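Long-range contacts in protein SSD1 (PDB 7AM1), which binds mRNA and represses its translation, as a non-enzymatic pseudonuclease of the RNase II family: residues Asp181-Gly186 and Leu901-Val906; Leu189-Glu194 and Glu756-Gly761. All blocks are in the same frame, centred on the assembly; numbering follows the deposited sequence.

Interactions 1 and 2 join the chain around the end of helix 175-186 to the two outer strands, 755-760 and 903-908, of one five-stranded antiparallel sheet in the C-terminal part of the protein. Their centres lie about 9 Å apart, and interaction 2 is nested inside the loop that interaction 1 closes. Glu185 couples them directly: Glu185 OE1 probably hydrogen-bonds His760 NE2 (2.7 Å), OE2 makes a long, weak ion pair with Arg758 NH1, and Glu185 O lies 2.8 Å from Lys757 NZ. Between the two outer strands, Val906 CG2 packs against Arg758 O at 3.5 Å. Together the contacts pack the helix end and the following loop on this sheet; no ligand or known functional site lies among their residues.

Interaction 1 (Asp181-Gly186 and Leu901-Val906); sequences DVEVEG and LPCLTV
Gly186 lies against Cys903 with their CA atoms 4.0 Å apart, and this is the tightly packed part of the contact. The lack of a side chain on Gly186 permits the approach: the axes of helix 181-186 and strand 903-906 pass 6.6 Å from each other, nearly perpendicular at 97°. Leu904 N donates to Gly186 O at 2.9 Å; the N-H points almost straight at the oxygen (171°), but the donor sits 34° off the carbonyl plane. His715 NE2 is a second partner of this carbonyl. One turn earlier, Val182 CG1, anti to its backbone N, meets Cys903 CB at 3.6 Å. Beside this patch a water donates to Val182 O (3.0 Å) and Leu904 O (2.9 Å), linking two acceptors that could not bond each other. The partly exposed flanks are looser: Glu183 CA and CG lie along Cys903 SG, CA at 3.9 Å, and Thr905 CG2 meets Val182 CG1 at 4.0 Å. Thus a helix C-terminus abuts, almost at right angles, an outer strand of a sheet consistent with an OB-type fold. Strand 903-908 pairs with 888-896, where Glu896 bonds Thr905 OG1, and Leu904 packs on His715, Cys719 and Ile722 of helix 689-725.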
loop_
_atom_site.group_PDB
_atom_site.type_symbol
_atom_site.label_atom_id
_atom_site.label_comp_id
_atom_site.label_asym_id
_atom_site.label_seq_id
_atom_site.Cartn_x
_atom_site.Cartn_y
_atom_site.Cartn_z
ATOM N N ASP A 181 -14.660 0.399 14.685
ATOM C CA ASP A 181 -14.691 1.105 13.409
ATOM C C ASP A 181 -13.718 2.278 13.397
ATOM O O ASP A 181 -13.028 2.511 12.398
ATOM C CB ASP A 181 -16.110 1.595 13.115
ATOM C CG ASP A 181 -16.997 0.513 12.520
ATOM O OD1 ASP A 181 -16.478 -0.574 12.179
ATOM O OD2 ASP A 181 -18.221 0.750 12.407
ATOM N N VAL A 182 -13.663 3.047 14.487
ATOM C CA VAL A 182 -12.784 4.213 14.508
ATOM C C VAL A 182 -11.344 3.789 14.248
ATOM O O VAL A 182 -10.593 4.478 13.546
ATOM C CB VAL A 182 -12.916 4.971 15.843
ATOM C CG1 VAL A 182 -11.955 6.155 15.880
ATOM C CG2 VAL A 182 -14.342 5.468 16.042
ATOM N N GLU A 183 -10.934 2.644 14.798
ATOM C CA GLU A 183 -9.581 2.155 14.557
ATOM C C GLU A 183 -9.430 1.599 13.147
ATOM O O GLU A 183 -8.518 1.992 12.410
ATOM C CB GLU A 183 -9.199 1.103 15.597
ATOM C CG GLU A 183 -9.101 1.644 17.014
ATOM C CD GLU A 183 -8.762 0.567 18.021
ATOM O OE1 GLU A 183 -9.197 -0.585 17.831
ATOM O OE2 GLU A 183 -8.018 0.862 18.978
ATOM N N VAL A 184 -10.302 0.668 12.756
ATOM C CA VAL A 184 -10.146 0.025 11.453
ATOM C C VAL A 184 -10.241 1.053 10.332
ATOM O O VAL A 184 -9.414 1.078 9.413
ATOM C CB VAL A 184 -11.179 -1.099 11.274
ATOM C CG1 VAL A 184 -11.133 -1.619 9.846
ATOM C CG2 VAL A 184 -10.900 -2.229 12.248
ATOM N N GLU A 185 -11.261 1.913 10.382
ATOM C CA GLU A 185 -11.431 2.909 9.331
ATOM C C GLU A 185 -10.396 4.022 9.428
ATOM O O GLU A 185 -9.932 4.529 8.398
ATOM C CB GLU A 185 -12.837 3.507 9.397
ATOM C CG GLU A 185 -13.956 2.514 9.155
ATOM C CD GLU A 185 -15.326 3.137 9.344
ATOM O OE1 GLU A 185 -15.386 4.327 9.716
ATOM O OE2 GLU A 185 -16.341 2.447 9.107
ATOM N N GLY A 186 -10.001 4.393 10.641
ATOM C CA GLY A 186 -9.206 5.584 10.851
ATOM C C GLY A 186 -7.706 5.390 10.791
ATOM O O GLY A 186 -6.969 6.358 10.581
ATOM N N LEU A 901 -1.795 4.012 17.106
ATOM C CA LEU A 901 -1.898 4.744 15.869
ATOM C C LEU A 901 -3.064 5.717 15.969
ATOM O O LEU A 901 -4.121 5.362 16.503
ATOM C CB LEU A 901 -2.115 3.791 14.688
ATOM C CG LEU A 901 -1.072 2.679 14.527
ATOM C CD1 LEU A 901 -1.384 1.836 13.298
ATOM C CD2 LEU A 901 0.344 3.249 14.449
ATOM N N PRO A 902 -2.913 6.941 15.476
ATOM C CA PRO A 902 -4.045 7.870 15.472
ATOM C C PRO A 902 -5.118 7.405 14.501
ATOM O O PRO A 902 -4.874 6.612 13.588
ATOM C CB PRO A 902 -3.418 9.196 15.036
ATOM C CG PRO A 902 -2.210 8.790 14.236
ATOM C CD PRO A 902 -1.698 7.540 14.892
ATOM N N CYS A 903 -6.322 7.928 14.704
ATOM C CA CYS A 903 -7.491 7.528 13.932
ATOM C C CYS A 903 -8.047 8.750 13.219
ATOM O O CYS A 903 -8.500 9.698 13.866
ATOM C CB CYS A 903 -8.551 6.916 14.849
ATOM S SG CYS A 903 -7.962 5.478 15.768
ATOM N N LEU A 904 -8.046 8.712 11.892
ATOM C CA LEU A 904 -8.692 9.754 11.115
ATOM C C LEU A 904 -10.198 9.563 11.176
ATOM O O LEU A 904 -10.700 8.444 11.040
ATOM C CB LEU A 904 -8.223 9.719 9.665
ATOM C CG LEU A 904 -6.731 9.954 9.458
ATOM C CD1 LEU A 904 -6.316 9.536 8.043
ATOM C CD2 LEU A 904 -6.403 11.420 9.721
ATOM N N THR A 905 -10.916 10.660 11.385
ATOM C CA THR A 905 -12.366 10.624 11.451
ATOM C C THR A 905 -12.914 11.816 10.683
ATOM O O THR A 905 -12.284 12.876 10.618
ATOM C CB THR A 905 -12.886 10.658 12.900
ATOM O OG1 THR A 905 -12.447 11.863 13.542
ATOM C CG2 THR A 905 -12.393 9.453 13.696
ATOM N N VAL A 906 -14.100 11.637 10.115
ATOM C CA VAL A 906 -14.748 12.679 9.332
ATOM C C VAL A 906 -16.196 12.816 9.775
ATOM O O VAL A 906 -16.838 11.845 10.191
ATOM C CB VAL A 906 -14.687 12.392 7.814
ATOM C CG1 VAL A 906 -13.272 12.537 7.310
ATOM C CG2 VAL A 906 -15.242 11.008 7.509
HETATM O O HOH W 1 -12.348 6.279 11.897
#

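Interaction 2 (Leu189-Glu194 and Glu756-Gly761)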
loop_
_atom_site.group_PDB
_atom_site.type_symbol
_atom_site.label_atom_id
_atom_site.label_comp_id
_atom_site.label_asym_id
_atom_site.label_seq_id
_atom_site.Cartn_x
_atom_site.Cartn_y
_atom_site.Cartn_z
ATOM N N LEU A 189 -5.088 4.900 5.303
ATOM C CA LEU A 189 -5.360 6.065 4.467
ATOM C C LEU A 189 -6.688 5.919 3.734
ATOM O O LEU A 189 -7.495 6.855 3.700
ATOM C CB LEU A 189 -4.208 6.276 3.487
ATOM C CG LEU A 189 -2.864 6.555 4.165
ATOM C CD1 LEU A 189 -1.735 6.455 3.151
ATOM C CD2 LEU A 189 -2.875 7.922 4.859
ATOM N N LEU A 190 -6.935 4.749 3.155
ATOM C CA LEU A 190 -8.174 4.435 2.455
ATOM C C LEU A 190 -9.004 3.478 3.312
ATOM O O LEU A 190 -8.627 3.124 4.431
ATOM C CB LEU A 190 -7.871 3.836 1.078
ATOM C CG LEU A 190 -6.884 4.616 0.198
ATOM C CD1 LEU A 190 -6.680 3.903 -1.146
ATOM C CD2 LEU A 190 -7.322 6.062 -0.023
ATOM N N LEU A 191 -10.146 3.053 2.776
ATOM C CA LEU A 191 -11.043 2.127 3.457
ATOM C C LEU A 191 -10.946 0.745 2.827
ATOM O O LEU A 191 -11.079 0.608 1.607
ATOM C CB LEU A 191 -12.496 2.600 3.395
ATOM C CG LEU A 191 -12.897 3.832 4.197
ATOM C CD1 LEU A 191 -14.349 4.172 3.899
ATOM C CD2 LEU A 191 -12.687 3.597 5.687
ATOM N N VAL A 192 -10.780 -0.282 3.664
ATOM C CA VAL A 192 -10.731 -1.646 3.152
ATOM C C VAL A 192 -12.129 -2.020 2.665
ATOM O O VAL A 192 -13.144 -1.539 3.188
ATOM C CB VAL A 192 -10.242 -2.647 4.218
ATOM C CG1 VAL A 192 -9.198 -2.010 5.145
ATOM C CG2 VAL A 192 -11.405 -3.278 4.988
ATOM N N GLU A 193 -12.189 -2.891 1.668
ATOM C CA GLU A 193 -13.466 -3.340 1.137
ATOM C C GLU A 193 -13.868 -4.664 1.777
ATOM O O GLU A 193 -13.048 -5.374 2.363
ATOM C CB GLU A 193 -13.395 -3.493 -0.385
ATOM N N GLU A 194 -15.156 -4.977 1.666
ATOM C CA GLU A 194 -15.690 -6.224 2.193
ATOM C C GLU A 194 -17.057 -6.469 1.577
ATOM O O GLU A 194 -17.806 -5.527 1.301
ATOM C CB GLU A 194 -15.791 -6.189 3.723
ATOM N N GLU A 756 -9.536 8.285 2.208
ATOM C CA GLU A 756 -10.929 7.919 2.009
ATOM C C GLU A 756 -11.460 7.495 3.370
ATOM O O GLU A 756 -10.857 6.639 4.025
ATOM C CB GLU A 756 -11.064 6.785 0.988
ATOM C CG GLU A 756 -12.484 6.271 0.800
ATOM C CD GLU A 756 -12.542 4.871 0.211
ATOM O OE1 GLU A 756 -11.546 4.120 0.311
ATOM O OE2 GLU A 756 -13.595 4.524 -0.364
ATOM N N LYS A 757 -12.555 8.111 3.808
ATOM C CA LYS A 757 -13.086 7.876 5.143
ATOM C C LYS A 757 -14.607 7.872 5.093
ATOM O O LYS A 757 -15.219 8.260 4.096
ATOM C CB LYS A 757 -12.579 8.930 6.137
ATOM C CG LYS A 757 -11.085 8.855 6.395
ATOM C CD LYS A 757 -10.741 7.716 7.338
ATOM C CE LYS A 757 -9.315 7.218 7.132
ATOM N NZ LYS A 757 -9.266 6.058 6.194
ATOM N N ARG A 758 -15.216 7.446 6.196
ATOM C CA ARG A 758 -16.649 7.197 6.251
ATOM C C ARG A 758 -17.322 8.101 7.274
ATOM O O ARG A 758 -16.923 8.134 8.443
ATOM C CB ARG A 758 -16.915 5.729 6.594
ATOM C CG ARG A 758 -18.383 5.375 6.764
ATOM C CD ARG A 758 -18.581 3.870 6.713
ATOM N NE ARG A 758 -18.162 3.343 5.416
ATOM C CZ ARG A 758 -17.854 2.075 5.176
ATOM N NH1 ARG A 758 -17.911 1.173 6.149
ATOM N NH2 ARG A 758 -17.487 1.709 3.958
ATOM N N VAL A 759 -18.351 8.817 6.827
ATOM C CA VAL A 759 -19.215 9.592 7.708
ATOM C C VAL A 759 -20.307 8.673 8.236
ATOM O O VAL A 759 -21.008 8.014 7.457
ATOM C CB VAL A 759 -19.820 10.797 6.970
ATOM C CG1 VAL A 759 -20.788 11.547 7.883
ATOM C CG2 VAL A 759 -18.718 11.725 6.461
ATOM N N HIS A 760 -20.441 8.611 9.558
ATOM C CA HIS A 760 -21.428 7.760 10.209
ATOM C C HIS A 760 -22.592 8.597 10.725
ATOM O O HIS A 760 -22.385 9.594 11.426
ATOM C CB HIS A 760 -20.788 6.983 11.359
ATOM C CG HIS A 760 -19.737 6.021 10.911
ATOM N ND1 HIS A 760 -20.035 4.751 10.467
ATOM C CD2 HIS A 760 -18.394 6.153 10.807
ATOM C CE1 HIS A 760 -18.918 4.135 10.125
ATOM N NE2 HIS A 760 -17.908 4.963 10.321
ATOM N N GLY A 761 -23.813 8.179 10.388
ATOM C CA GLY A 761 -24.984 8.909 10.842
ATOM C C GLY A 761 -25.078 8.980 12.354
ATOM O O GLY A 761 -25.517 9.989 12.911
#
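Leu189 O is gripped by two donors from the start of strand 756-760. Glu756 N donates to Leu189 O at 2.9 Å with an N-H...O angle of 164°, lying only 17° from the carbonyl plane, whereas Lys757 NZ gives Leu189 O a weak bond of 3.2 Å. The lysine chain bends at chi2 and chi4, and Lys757 NZ returns to its own strand to donate to Glu756 O at 2.8 Å. Glu756 O, Ser188 O and Glu185 O are the sound acceptors for this ammonium group, and Leu189 O is the weak fourth. Such a cluster of backbone oxygens, one of them from the last turn of helix 175-186, would be expected to favour the charged form of the buried lysine.

Two residues on, the direction of donation is reversed: Leu191 N gives its hydrogen to Glu756 OE1 at 3.0 Å, meeting the oxygen from above the carboxylate plane. Glu756 has CG anti to the backbone N (chi1 176°) and an extended chain beyond it, and OE1 comes to lie at Leu191 N; its other oxygen, OE2, forms a salt bridge with Lys629. The Leu190 side chain crosses that of Glu756 at about a right angle, with Leu190 CD2 3.9 Å from Glu756 CB. Leu191 points toward the strand. Leu191 CG lies 3.5 Å from Glu756 O, and Leu191 CD1 is 4.0 Å from Arg758 NH2, while Asp747 holds the Arg758 NE in a salt bridge.

Leu189-Leu191 thus packs against the start of outer strand 755-760, in an antiparallel sheet consistent with the OB fold of the DIS3L2-like C-terminal domain: Leu189 packs on helix 689-725, Leu190 and Glu756 touch helix 617-629, and strand 745-750 pairs with 755-760.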